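Long-range contact in nitrate transport protein (Parabacteroides distasonis, PDB 3HN0), which is probably the substrate-binding component of an ABC transporter, perhaps one that takes up nitrate or a related small solute: residues Ile110-Arg118 with Ala168-Asn176. Sequence-based numbering, arbitrary orientation.
Sequences ILTRYYLGR and ADLNHLTDN
Leu170 lays its CD1 methyl over the centre of the Tyr115 ring, 3.7 Å from the centroid and only 6° off the ring normal, a CH-pi contact that forms the tightly packed part of this interface. A branched aliphatic residue suits the place, because while CD1 covers the ring, CD2 reaches 3.8 Å from Thr112 OG1, a hydroxyl already bonded to the carbonyl of Pro108. With CG anti to the backbone N (chi1 174°), Tyr115 extends far enough for its phenol end to meet Ala168, whose small CB lies 3.6 Å from CZ. Were Tyr115 an alanine, the Leu170 CD1 methyl would probably lose the ring face beneath it and a gap would be likely beside Ala168. Next to this apolar patch, one water donates to both Leu111 O and Leu170 O.

Towards Asp175 the contact becomes looser and more polar. Tyr114 OH donates to Leu173 O (2.7 Å), the carbonyl lying at the ring edge, while the Leu173 CD1 methyl packs 3.6 Å from the same hydroxyl. Arg118 is long enough to bring NH1 to Leu173 O as well, in a weak, bent bond of 3.2 Å (134°), and NH1 also lies 2.7 Å from His172 O. The other terminal nitrogen, NH2, stays 4.3 Å from Asp175 OD2, which sits well out of the guanidinium plane, so any attraction is probably that of the charges alone. Asp169 shapes the turn: OD1 accepts from Asn171 N in an Asx turn, and OD2 accepts a hydrogen bond from His172 NE2 above the carboxylate plane.

The contact joins helix 107-119 to the chain leaving edge strand 165-169 of the three-stranded sheet, within one lobe of a two-lobed fold consistent with periplasmic binding proteins. Val148 and Leu88 of that sheet also pack against Leu170, and Leu260 of helix 251-264 meets Leu173.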
ATOM      1  N   ILE A 110     -15.088   9.290  -7.813  1.00 15.43           N
ATOM      2  CA  ILE A 110     -13.976  10.154  -7.417  1.00 13.66           C
ATOM      3  C   ILE A 110     -12.614   9.474  -7.574  1.00 13.39           C
ATOM      4  O   ILE A 110     -11.682  10.057  -8.135  1.00 13.15           O
ATOM      5  CB  ILE A 110     -14.155  10.719  -6.007  1.00 15.69           C
ATOM      6  CG1 ILE A 110     -15.374  11.640  -5.951  1.00 20.05           C
ATOM      7  CG2 ILE A 110     -12.855  11.491  -5.588  1.00 13.80           C
ATOM      8  CD1 ILE A 110     -16.079  11.717  -4.585  1.00 23.96           C
ATOM      9  N   LEU A 111     -12.517   8.224  -7.127  1.00 12.94           N
ATOM     10  CA  LEU A 111     -11.276   7.471  -7.240  1.00 13.28           C
ATOM     11  C   LEU A 111     -10.893   7.167  -8.684  1.00 12.22           C
ATOM     12  O   LEU A 111      -9.695   7.089  -9.017  1.00 13.60           O
ATOM     13  CB  LEU A 111     -11.312   6.190  -6.391  1.00 13.26           C
ATOM     14  CG  LEU A 111     -11.313   6.478  -4.856  1.00 17.31           C
ATOM     15  CD1 LEU A 111     -11.149   5.177  -4.061  1.00 19.56           C
ATOM     16  CD2 LEU A 111     -10.258   7.500  -4.447  1.00 16.45           C
ATOM     17  N   THR A 112     -11.877   6.970  -9.537  1.00 13.66           N
ATOM     18  CA  THR A 112     -11.602   6.743 -10.946  1.00 12.60           C
ATOM     19  C   THR A 112     -11.056   8.047 -11.526  1.00 13.14           C
ATOM     20  O   THR A 112     -10.055   8.037 -12.220  1.00 11.95           O
ATOM     21  CB  THR A 112     -12.886   6.288 -11.694  1.00 14.77           C
ATOM     22  OG1 THR A 112     -13.323   5.038 -11.118  1.00 14.99           O
ATOM     23  CG2 THR A 112     -12.625   6.079 -13.174  1.00 15.80           C
ATOM     24  N   ARG A 113     -11.688   9.164 -11.194  1.00 14.58           N
ATOM     25  CA  ARG A 113     -11.189  10.450 -11.688  1.00 14.97           C
ATOM     26  C   ARG A 113      -9.768  10.711 -11.184  1.00 16.27           C
ATOM     27  O   ARG A 113      -8.912  11.165 -11.929  1.00 16.60           O
ATOM     28  CB  ARG A 113     -12.148  11.574 -11.297  1.00 17.68           C
ATOM     29  CG  ARG A 113     -13.423  11.580 -12.155  1.00 21.86           C
ATOM     30  CD  ARG A 113     -14.218  12.842 -11.899  1.00 29.76           C
ATOM     31  NE  ARG A 113     -15.254  12.641 -10.899  1.00 27.65           N
ATOM     32  CZ  ARG A 113     -15.679  13.558 -10.036  1.00 35.88           C
ATOM     33  NH1 ARG A 113     -15.117  14.762  -9.980  1.00 38.57           N
ATOM     34  NH2 ARG A 113     -16.668  13.250  -9.200  1.00 41.28           N
ATOM     35  N   TYR A 114      -9.498  10.340  -9.929  1.00 14.65           N
ATOM     36  CA  TYR A 114      -8.166  10.524  -9.382  1.00 14.15           C
ATOM     37  C   TYR A 114      -7.110   9.709 -10.136  1.00 13.23           C
ATOM     38  O   TYR A 114      -5.994  10.190 -10.459  1.00 12.59           O
ATOM     39  CB  TYR A 114      -8.174  10.158  -7.894  1.00 11.93           C
ATOM     40  CG  TYR A 114      -6.786  10.101  -7.314  1.00 12.22           C
ATOM     41  CD1 TYR A 114      -6.065  11.268  -7.091  1.00 16.99           C
ATOM     42  CD2 TYR A 114      -6.172   8.863  -6.975  1.00 14.00           C
ATOM     43  CE1 TYR A 114      -4.791  11.238  -6.578  1.00 22.24           C
ATOM     44  CE2 TYR A 114      -4.867   8.836  -6.457  1.00 14.55           C
ATOM     45  CZ  TYR A 114      -4.191  10.038  -6.262  1.00 20.35           C
ATOM     46  OH  TYR A 114      -2.911  10.063  -5.746  1.00 21.46           O
ATOM     47  N   TYR A 115      -7.447   8.438 -10.362  1.00 14.07           N
ATOM     48  CA  TYR A 115      -6.568   7.522 -11.076  1.00 13.48           C
ATOM     49  C   TYR A 115      -6.274   8.025 -12.495  1.00 13.93           C
ATOM     50  O   TYR A 115      -5.141   8.041 -12.903  1.00 12.97           O
ATOM     51  CB  TYR A 115      -7.199   6.109 -11.146  1.00 14.79           C
ATOM     52  CG  TYR A 115      -6.392   5.168 -11.993  1.00 13.34           C
ATOM     53  CD1 TYR A 115      -5.285   4.529 -11.471  1.00 18.38           C
ATOM     54  CD2 TYR A 115      -6.721   4.944 -13.325  1.00 19.86           C
ATOM     55  CE1 TYR A 115      -4.508   3.677 -12.266  1.00 22.17           C
ATOM     56  CE2 TYR A 115      -5.939   4.082 -14.114  1.00 21.38           C
ATOM     57  CZ  TYR A 115      -4.855   3.468 -13.557  1.00 21.00           C
ATOM     58  OH  TYR A 115      -4.064   2.632 -14.296  1.00 30.79           O
ATOM     59  N   LEU A 116      -7.288   8.461 -13.202  1.00 14.21           N
ATOM     60  CA  LEU A 116      -7.095   8.927 -14.578  1.00 16.92           C
ATOM     61  C   LEU A 116      -6.199  10.161 -14.594  1.00 20.62           C
ATOM     62  O   LEU A 116      -5.280  10.252 -15.404  1.00 19.31           O
ATOM     63  CB  LEU A 116      -8.422   9.192 -15.250  1.00 18.32           C
ATOM     64  CG  LEU A 116      -9.327   7.967 -15.510  1.00 21.68           C
ATOM     65  CD1 LEU A 116     -10.695   8.439 -16.069  1.00 23.80           C
ATOM     66  CD2 LEU A 116      -8.689   6.929 -16.427  1.00 25.68           C
ATOM     67  N   GLY A 117      -6.429  11.088 -13.671  1.00 21.00           N
ATOM     68  CA  GLY A 117      -5.542  12.264 -13.552  1.00 19.89           C
ATOM     69  C   GLY A 117      -4.097  11.919 -13.233  1.00 22.71           C
ATOM     70  O   GLY A 117      -3.155  12.416 -13.866  1.00 20.31           O
ATOM     71  N   ARG A 118      -3.910  11.070 -12.231  1.00 21.75           N
ATOM     72  CA  ARG A 118      -2.585  10.624 -11.805  1.00 23.39           C
ATOM     73  C   ARG A 118      -1.820   9.923 -12.952  1.00 22.09           C
ATOM     74  O   ARG A 118      -0.615  10.100 -13.124  1.00 18.81           O
ATOM     75  CB  ARG A 118      -2.764   9.649 -10.616  1.00 27.69           C
ATOM     76  CG  ARG A 118      -1.549   8.846 -10.211  1.00 38.18           C
ATOM     77  CD  ARG A 118      -1.900   7.789  -9.134  1.00 50.30           C
ATOM     78  NE  ARG A 118      -1.491   6.436  -9.539  1.00 55.43           N
ATOM     79  CZ  ARG A 118      -1.669   5.334  -8.815  1.00 57.79           C
ATOM     80  NH1 ARG A 118      -2.228   5.397  -7.618  1.00 64.41           N
ATOM     81  NH2 ARG A 118      -1.269   4.158  -9.284  1.00 58.51           N
ATOM     82  N   ALA A 168      -6.067  -2.360 -14.464  1.00 14.28           N
ATOM     83  CA  ALA A 168      -5.492  -1.527 -13.386  1.00 14.99           C
ATOM     84  C   ALA A 168      -6.182  -1.773 -12.076  1.00 11.87           C
ATOM     85  O   ALA A 168      -7.378  -2.117 -12.033  1.00 11.89           O
ATOM     86  CB  ALA A 168      -5.605  -0.031 -13.770  1.00 16.53           C
ATOM     87  N   ASP A 169      -5.441  -1.515 -11.002  1.00 12.41           N
ATOM     88  CA  ASP A 169      -5.909  -1.552  -9.641  1.00 11.40           C
ATOM     89  C   ASP A 169      -6.080  -0.110  -9.225  1.00 13.53           C
ATOM     90  O   ASP A 169      -5.111   0.643  -9.271  1.00 13.66           O
ATOM     91  CB  ASP A 169      -4.826  -2.284  -8.863  1.00 16.54           C
ATOM     92  CG  ASP A 169      -5.081  -2.354  -7.359  1.00 16.54           C
ATOM     93  OD1 ASP A 169      -5.813  -1.518  -6.825  1.00 15.34           O
ATOM     94  OD2 ASP A 169      -4.501  -3.257  -6.706  1.00 20.53           O
ATOM     95  N   LEU A 170      -7.292   0.278  -8.861  1.00 12.27           N
ATOM     96  CA  LEU A 170      -7.610   1.680  -8.561  1.00 11.17           C
ATOM     97  C   LEU A 170      -7.651   1.994  -7.071  1.00 12.53           C
ATOM     98  O   LEU A 170      -8.224   3.012  -6.641  1.00 14.33           O
ATOM     99  CB  LEU A 170      -8.933   2.078  -9.251  1.00 13.74           C
ATOM    100  CG  LEU A 170      -8.738   2.647 -10.649  1.00 15.30           C
ATOM    101  CD1 LEU A 170      -7.894   1.717 -11.506  1.00 15.72           C
ATOM    102  CD2 LEU A 170     -10.098   2.945 -11.273  1.00 19.54           C
ATOM    103  N   ASN A 171      -7.042   1.124  -6.280  1.00 13.34           N
ATOM    104  CA  ASN A 171      -7.158   1.207  -4.836  1.00 14.02           C
ATOM    105  C   ASN A 171      -6.004   1.901  -4.100  1.00 14.50           C
ATOM    106  O   ASN A 171      -5.979   1.895  -2.872  1.00 14.42           O
ATOM    107  CB  ASN A 171      -7.376  -0.183  -4.219  1.00 15.76           C
ATOM    108  CG  ASN A 171      -8.608  -0.892  -4.770  1.00  9.85           C
ATOM    109  OD1 ASN A 171      -9.720  -0.440  -4.575  1.00 13.18           O
ATOM    110  ND2 ASN A 171      -8.386  -1.966  -5.524  1.00 13.33           N
ATOM    111  N   HIS A 172      -5.070   2.510  -4.826  1.00 15.33           N
ATOM    112  CA  HIS A 172      -3.871   3.044  -4.189  1.00 14.41           C
ATOM    113  C   HIS A 172      -3.671   4.510  -4.465  1.00 14.74           C
ATOM    114  O   HIS A 172      -3.884   4.979  -5.578  1.00 14.90           O
ATOM    115  CB  HIS A 172      -2.624   2.261  -4.637  1.00 16.67           C
ATOM    116  CG  HIS A 172      -2.758   0.785  -4.517  1.00 20.30           C
ATOM    117  ND1 HIS A 172      -2.518   0.100  -3.343  1.00 21.91           N
ATOM    118  CD2 HIS A 172      -3.077  -0.148  -5.441  1.00 27.46           C
ATOM    119  CE1 HIS A 172      -2.707  -1.195  -3.551  1.00 21.88           C
ATOM    120  NE2 HIS A 172      -3.061  -1.369  -4.810  1.00 24.21           N
ATOM    121  N   LEU A 173      -3.170   5.225  -3.460  1.00 14.54           N
ATOM    122  CA  LEU A 173      -2.843   6.670  -3.629  1.00 19.15           C
ATOM    123  C   LEU A 173      -1.675   6.853  -4.600  1.00 24.17           C
ATOM    124  O   LEU A 173      -1.729   7.691  -5.505  1.00 25.97           O
ATOM    125  CB  LEU A 173      -2.499   7.298  -2.261  1.00 23.28           C
ATOM    126  CG  LEU A 173      -2.327   8.827  -2.316  1.00 29.58           C
ATOM    127  CD1 LEU A 173      -3.704   9.481  -2.266  1.00 25.37           C
ATOM    128  CD2 LEU A 173      -1.428   9.337  -1.165  1.00 32.66           C
ATOM    129  N   THR A 174      -0.636   6.036  -4.419  1.00 21.63           N
ATOM    130  CA  THR A 174       0.618   6.110  -5.152  1.00 27.19           C
ATOM    131  C   THR A 174       1.088   4.690  -5.335  1.00 26.42           C
ATOM    132  O   THR A 174       0.536   3.771  -4.710  1.00 20.97           O
ATOM    133  CB  THR A 174       1.700   6.874  -4.277  1.00 28.93           C
ATOM    134  OG1 THR A 174       1.930   6.181  -3.020  1.00 29.54           O
ATOM    135  CG2 THR A 174       1.248   8.298  -3.968  1.00 36.09           C
ATOM    136  N   ASP A 175       2.142   4.474  -6.117  1.00 31.53           N
ATOM    137  CA  ASP A 175       2.774   3.131  -6.173  1.00 33.07           C
ATOM    138  C   ASP A 175       3.397   2.601  -4.884  1.00 36.34           C
ATOM    139  O   ASP A 175       3.160   1.447  -4.516  1.00 39.42           O
ATOM    140  CB  ASP A 175       3.778   3.084  -7.299  1.00 39.10           C
ATOM    141  CG  ASP A 175       3.102   2.896  -8.608  1.00 45.63           C
ATOM    142  OD1 ASP A 175       2.562   1.775  -8.794  1.00 47.87           O
ATOM    143  OD2 ASP A 175       3.058   3.873  -9.394  1.00 58.04           O
ATOM    144  N   ASN A 176       4.164   3.409  -4.159  1.00 33.81           N
ATOM    145  CA  ASN A 176       4.652   2.937  -2.844  1.00 35.81           C
ATOM    146  C   ASN A 176       3.527   2.652  -1.806  1.00 35.52           C
ATOM    147  O   ASN A 176       3.820   2.193  -0.700  1.00 41.23           O
ATOM    148  CB  ASN A 176       5.737   3.875  -2.258  1.00 33.68           C
TER
HETATM  149  O   HOH W   1      -7.811   5.524  -7.666  1.00 13.31           O